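Local structure of sister chromatid cohesion protein (5T8V) at residues A292-L297 / I303-A308; L309-V314 / E410-C415. The protein probably loads the cohesin ring onto chromatin, this chain being the C-terminal HEAT-repeat part of the loader. One frame throughout, in Å; residues are numbered along the deposited sequence.

Interaction 1: A292-L297 / I303-A308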
loop_
_atom_site.group_PDB
_atom_site.type_symbol
_atom_site.label_atom_id
_atom_site.label_comp_id
_atom_site.label_asym_id
_atom_site.label_seq_id
_atom_site.Cartn_x
_atom_site.Cartn_y
_atom_site.Cartn_z
ATOM N N ALA A 292 0.314 22.111 25.157
ATOM C CA ALA A 292 1.571 21.395 25.289
ATOM C C ALA A 292 1.498 20.390 26.436
ATOM O O ALA A 292 0.713 20.531 27.380
ATOM C CB ALA A 292 2.721 22.376 25.520
ATOM N N ARG A 293 2.336 19.358 26.342
ATOM C CA ARG A 293 2.374 18.284 27.335
ATOM C C ARG A 293 3.303 18.719 28.462
ATOM O O ARG A 293 4.516 18.504 28.420
ATOM C CB ARG A 293 2.826 16.981 26.691
ATOM C CG ARG A 293 2.027 16.609 25.450
ATOM C CD ARG A 293 2.509 15.307 24.842
ATOM N NE ARG A 293 1.696 14.902 23.696
ATOM C CZ ARG A 293 1.932 15.254 22.436
ATOM N NH1 ARG A 293 2.966 16.030 22.130
ATOM N NH2 ARG A 293 1.128 14.826 21.470
ATOM N N THR A 294 2.721 19.338 29.488
ATOM C CA THR A 294 3.477 19.923 30.587
ATOM C C THR A 294 3.294 19.168 31.899
ATOM O O THR A 294 3.680 19.680 32.955
ATOM C CB THR A 294 3.074 21.390 30.776
ATOM O OG1 THR A 294 1.726 21.463 31.257
ATOM C CG2 THR A 294 3.176 22.147 29.457
ATOM N N PHE A 295 2.718 17.969 31.862
ATOM C CA PHE A 295 2.494 17.158 33.058
ATOM C C PHE A 295 3.483 15.998 33.023
ATOM O O PHE A 295 3.295 15.030 32.281
ATOM C CB PHE A 295 1.050 16.667 33.113
ATOM C CG PHE A 295 0.680 16.005 34.409
ATOM C CD1 PHE A 295 0.210 16.753 35.475
ATOM C CD2 PHE A 295 0.788 14.634 34.557
ATOM C CE1 PHE A 295 -0.137 16.146 36.662
ATOM C CE2 PHE A 295 0.440 14.023 35.746
ATOM C CZ PHE A 295 -0.023 14.780 36.799
ATOM N N LYS A 296 4.538 16.098 33.827
ATOM C CA LYS A 296 5.591 15.096 33.826
ATOM C C LYS A 296 5.176 13.887 34.649
ATOM O O LYS A 296 4.610 14.021 35.737
ATOM C CB LYS A 296 6.890 15.679 34.382
ATOM C CG LYS A 296 7.354 16.954 33.693
ATOM C CD LYS A 296 7.659 16.728 32.220
ATOM C CE LYS A 296 8.146 18.010 31.561
ATOM N NZ LYS A 296 8.450 17.827 30.114
ATOM N N LEU A 297 5.462 12.702 34.122
ATOM C CA LEU A 297 5.186 11.451 34.808
ATOM C C LEU A 297 6.472 10.887 35.397
ATOM O O LEU A 297 7.572 11.158 34.910
ATOM C CB LEU A 297 4.564 10.431 33.853
ATOM C CG LEU A 297 3.307 10.890 33.111
ATOM C CD1 LEU A 297 2.858 9.820 32.129
ATOM C CD2 LEU A 297 2.191 11.229 34.091
ATOM N N ILE A 303 2.528 14.139 29.440
ATOM C CA ILE A 303 1.197 14.261 28.865
ATOM C C ILE A 303 0.667 15.644 29.211
ATOM O O ILE A 303 1.170 16.319 30.109
ATOM C CB ILE A 303 0.232 13.170 29.379
ATOM C CG1 ILE A 303 0.260 13.119 30.910
ATOM C CG2 ILE A 303 0.598 11.819 28.781
ATOM C CD1 ILE A 303 -0.778 12.203 31.518
ATOM N N GLN A 304 -0.355 16.069 28.478
ATOM C CA GLN A 304 -0.973 17.333 28.851
ATOM C C GLN A 304 -1.877 17.128 30.066
ATOM O O GLN A 304 -2.522 16.083 30.190
ATOM C CB GLN A 304 -1.770 17.923 27.687
ATOM C CG GLN A 304 -2.760 16.985 27.040
ATOM C CD GLN A 304 -3.590 17.670 25.972
ATOM O OE1 GLN A 304 -3.656 18.898 25.912
ATOM N NE2 GLN A 304 -4.222 16.876 25.116
ATOM N N PRO A 305 -1.942 18.105 30.976
ATOM C CA PRO A 305 -2.608 17.856 32.267
ATOM C C PRO A 305 -4.072 17.482 32.139
ATOM O O PRO A 305 -4.585 16.731 32.980
ATOM C CB PRO A 305 -2.425 19.188 33.008
ATOM C CG PRO A 305 -2.291 20.199 31.930
ATOM C CD PRO A 305 -1.548 19.515 30.823
ATOM N N VAL A 306 -4.770 17.981 31.118
ATOM C CA VAL A 306 -6.168 17.608 30.935
ATOM C C VAL A 306 -6.293 16.102 30.737
ATOM O O VAL A 306 -7.230 15.473 31.240
ATOM C CB VAL A 306 -6.784 18.389 29.760
ATOM C CG1 VAL A 306 -6.066 18.060 28.454
ATOM C CG2 VAL A 306 -8.274 18.099 29.648
ATOM N N SER A 307 -5.358 15.500 29.999
ATOM C CA SER A 307 -5.375 14.051 29.829
ATOM C C SER A 307 -5.269 13.351 31.178
ATOM O O SER A 307 -6.062 12.454 31.497
ATOM C CB SER A 307 -4.234 13.619 28.907
ATOM O OG SER A 307 -4.373 14.176 27.610
ATOM N N ALA A 308 -4.294 13.764 31.991
ATOM C CA ALA A 308 -4.129 13.175 33.315
ATOM C C ALA A 308 -5.405 13.299 34.136
ATOM O O ALA A 308 -5.800 12.355 34.832
ATOM C CB ALA A 308 -2.961 13.839 34.041
#
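Phe295 and Ile303 face each other as an antiparallel hydrogen-bonded pair, each giving its N-H to the other's carbonyl. Phe295 N reaches Ile303 O at 2.9 Å, a bond bent to 143° at the hydrogen, whereas Ile303 N meets Phe295 O at 3.1 Å and runs nearly straight, at 170°.

The apolar contacts gather on one side of this pair. A chi1 of -171° swings the Phe295 ring away from its own N and alongside Ile303, the two side chains pointing the same way, and Phe295 CD2 comes 4.0 Å from Ile303 CG1. Ala308, one turn into the helix, places CB 4.0 Å from the centroid of the Phe295 ring, over one face and offset toward the rim: a CH-pi contact. Pro305, in the first turn, touches the root of the aromatic side chain, its CA 3.9 Å from Phe295 CB. Farther along, Leu297 crosses Ile303 at about a right angle, Leu297 CD2 lying 4.0 Å from Ile303 CD1. Arg254 and Met258 of helix 247-267 pack on the Phe295 side chain as well. Replacing Phe295 by alanine would probably leave the methyl of Ala308 without its aromatic cover and open a gap beside Ile303.

Arg293 packs the aliphatic root of its side chain on the backbone of the partner segment, with CB 3.6 Å from Ile303 C. Its chain then extends away, and the polar end makes a salt bridge from NE to Asp411 OD1.

Together these contacts form a two-stranded antiparallel hairpin whose return strand leads directly into helix 305-315, a small beta element in a largely helical HEAT-repeat protein.

Interaction 2: L309-V314 / E410-C415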
loop_
_atom_site.group_PDB
_atom_site.type_symbol
_atom_site.label_atom_id
_atom_site.label_comp_id
_atom_site.label_asym_id
_atom_site.label_seq_id
_atom_site.Cartn_x
_atom_site.Cartn_y
_atom_site.Cartn_z
ATOM N N LEU A 309 -6.068 14.456 34.069
ATOM C CA LEU A 309 -7.288 14.641 34.847
ATOM C C LEU A 309 -8.401 13.737 34.338
ATOM O O LEU A 309 -9.077 13.072 35.126
ATOM C CB LEU A 309 -7.732 16.104 34.814
ATOM C CG LEU A 309 -9.075 16.366 35.509
ATOM C CD1 LEU A 309 -9.004 15.987 36.984
ATOM C CD2 LEU A 309 -9.497 17.808 35.348
ATOM N N ILE A 310 -8.618 13.713 33.022
ATOM C CA ILE A 310 -9.630 12.831 32.441
ATOM C C ILE A 310 -9.434 11.407 32.943
ATOM O O ILE A 310 -10.351 10.783 33.494
ATOM C CB ILE A 310 -9.573 12.900 30.905
ATOM C CG1 ILE A 310 -10.052 14.268 30.407
ATOM C CG2 ILE A 310 -10.387 11.769 30.270
ATOM C CD1 ILE A 310 -11.539 14.535 30.600
ATOM N N MET A 311 -8.222 10.876 32.769
ATOM C CA MET A 311 -7.964 9.505 33.190
ATOM C C MET A 311 -8.218 9.335 34.682
ATOM O O MET A 311 -8.848 8.357 35.103
ATOM C CB MET A 311 -6.535 9.112 32.826
ATOM C CG MET A 311 -6.247 9.242 31.337
ATOM S SD MET A 311 -4.533 8.917 30.920
ATOM C CE MET A 311 -4.511 7.161 31.143
ATOM N N ARG A 312 -7.764 10.292 35.494
ATOM C CA ARG A 312 -8.022 10.227 36.930
ATOM C C ARG A 312 -9.514 10.119 37.220
ATOM O O ARG A 312 -9.940 9.304 38.045
ATOM C CB ARG A 312 -7.434 11.454 37.627
ATOM C CG ARG A 312 -5.939 11.368 37.872
ATOM C CD ARG A 312 -5.498 12.375 38.921
ATOM N NE ARG A 312 -6.122 12.124 40.215
ATOM C CZ ARG A 312 -5.930 12.875 41.294
ATOM N NH1 ARG A 312 -5.129 13.931 41.239
ATOM N NH2 ARG A 312 -6.540 12.569 42.431
ATOM N N LEU A 313 -10.324 10.943 36.551
ATOM C CA LEU A 313 -11.770 10.858 36.721
ATOM C C LEU A 313 -12.283 9.478 36.343
ATOM O O LEU A 313 -13.204 8.953 36.979
ATOM C CB LEU A 313 -12.467 11.929 35.878
ATOM C CG LEU A 313 -12.161 13.393 36.199
ATOM C CD1 LEU A 313 -13.042 14.304 35.356
ATOM C CD2 LEU A 313 -12.348 13.687 37.675
ATOM N N VAL A 314 -11.699 8.871 35.308
ATOM C CA VAL A 314 -12.117 7.523 34.941
ATOM C C VAL A 314 -11.753 6.521 36.031
ATOM O O VAL A 314 -12.457 5.522 36.214
ATOM C CB VAL A 314 -11.511 7.122 33.585
ATOM C CG1 VAL A 314 -11.843 5.664 33.254
ATOM C CG2 VAL A 314 -12.019 8.043 32.490
ATOM N N GLU A 410 -2.919 10.378 21.638
ATOM C CA GLU A 410 -1.474 10.276 21.820
ATOM C C GLU A 410 -1.116 10.104 23.291
ATOM O O GLU A 410 -0.301 9.244 23.649
ATOM C CB GLU A 410 -0.786 11.507 21.232
ATOM C CG GLU A 410 -0.749 11.525 19.710
ATOM C CD GLU A 410 -0.108 12.784 19.157
ATOM O OE1 GLU A 410 -0.836 13.772 18.920
ATOM O OE2 GLU A 410 1.127 12.787 18.970
ATOM N N ASP A 411 -1.723 10.911 24.166
ATOM C CA ASP A 411 -1.419 10.795 25.590
ATOM C C ASP A 411 -1.865 9.447 26.146
ATOM O O ASP A 411 -1.145 8.826 26.937
ATOM C CB ASP A 411 -2.072 11.940 26.360
ATOM C CG ASP A 411 -1.350 13.255 26.162
ATOM O OD1 ASP A 411 -0.645 13.398 25.143
ATOM O OD2 ASP A 411 -1.481 14.144 27.027
ATOM N N PHE A 412 -3.049 8.975 25.746
ATOM C CA PHE A 412 -3.518 7.674 26.210
ATOM C C PHE A 412 -2.565 6.564 25.782
ATOM O O PHE A 412 -2.241 5.673 26.574
ATOM C CB PHE A 412 -4.928 7.401 25.679
ATOM C CG PHE A 412 -5.957 8.420 26.104
ATOM C CD1 PHE A 412 -5.763 9.204 27.228
ATOM C CD2 PHE A 412 -7.123 8.588 25.374
ATOM C CE1 PHE A 412 -6.711 10.137 27.613
ATOM C CE2 PHE A 412 -8.073 9.516 25.754
ATOM C CZ PHE A 412 -7.866 10.291 26.873
ATOM N N ILE A 413 -2.110 6.598 24.528
ATOM C CA ILE A 413 -1.121 5.628 24.066
ATOM C C ILE A 413 0.130 5.703 24.930
ATOM O O ILE A 413 0.673 4.678 25.359
ATOM C CB ILE A 413 -0.784 5.865 22.582
ATOM C CG1 ILE A 413 -2.033 5.724 21.701
ATOM C CG2 ILE A 413 0.309 4.906 22.121
ATOM C CD1 ILE A 413 -2.589 4.333 21.602
ATOM N N THR A 414 0.612 6.920 25.191
ATOM C CA THR A 414 1.806 7.076 26.016
ATOM C C THR A 414 1.647 6.371 27.356
ATOM O O THR A 414 2.592 5.748 27.855
ATOM C CB THR A 414 2.107 8.562 26.224
ATOM O OG1 THR A 414 2.513 9.144 24.980
ATOM C CG2 THR A 414 3.215 8.765 27.257
ATOM N N CYS A 415 0.458 6.451 27.950
ATOM C CA CYS A 415 0.198 5.878 29.261
ATOM C C CYS A 415 -0.394 4.476 29.190
ATOM O O CYS A 415 -0.773 3.930 30.230
ATOM C CB CYS A 415 -0.749 6.785 30.051
ATOM S SG CYS A 415 -0.096 8.421 30.409
#
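Met311 and Phe412 are the CA pair nearest each other between 309-314 and 410-415, 8.5 Å apart, a spacing that leaves the meeting to side chains. This is helix-helix packing within a HEAT-repeat protein, centred on a Met-aromatic contact.

Met311 does most of the work. Its side chain slides past that of Phe412 in the opposite direction, so that successive atoms run along one side of the ring: Met311 CG lies 3.9 Å from Phe412 CE1, and Met311 SD 3.9 Å from Phe412 CD1. The sulfur sits 5.0 Å from the ring centroid and 70° off the ring normal, an oblique approach. Ile310 adds a looser touch at the far end of the aromatic group, with CG2 4.5 Å from Phe412 CZ.

All four touching residues are buried, and the contact between the segments is apolar apart from the Met311 sulfur. Trp421 and Ala424 also pack on Met311, while Leu427 of helix 423-440 meets Phe412, so the next helix helps to enclose the same cluster. On another side of helix 305-315, Arg312 makes a salt bridge to Asp259.

Within 410-415, the carbonyl of Glu410 receives both Thr414 N and Thr414 OG1, which approach from opposite faces of its plane; the bond from Thr414 OG1 to Glu410 O measures 3.1 Å. A bend at the end of Met311 (chi3 73°) carries its methyl toward Cys415, setting Met311 CE 3.9 Å from Cys415 CB.

In the fold
Helix 305-315 serves both contacts in series: interaction 1 takes its first turn and interaction 2 the turns that follow, with centres about 9 Å apart. Interaction 1 is local and only partly buried, tying the helix start to its own hairpin with backbone bonds and an aromatic face. Interaction 2 is fully buried, joins segments far apart in sequence and relies on sulfur and hydrocarbon packing. Asp411 bridges the two sites, since its OD2 accepts from Gln304 N and from Ser307 OG and so joins the start of helix 305-315 to helix 402-414. Apolar packing links them as well, with Leu297 CD1 3.7 Å from Cys415 SG.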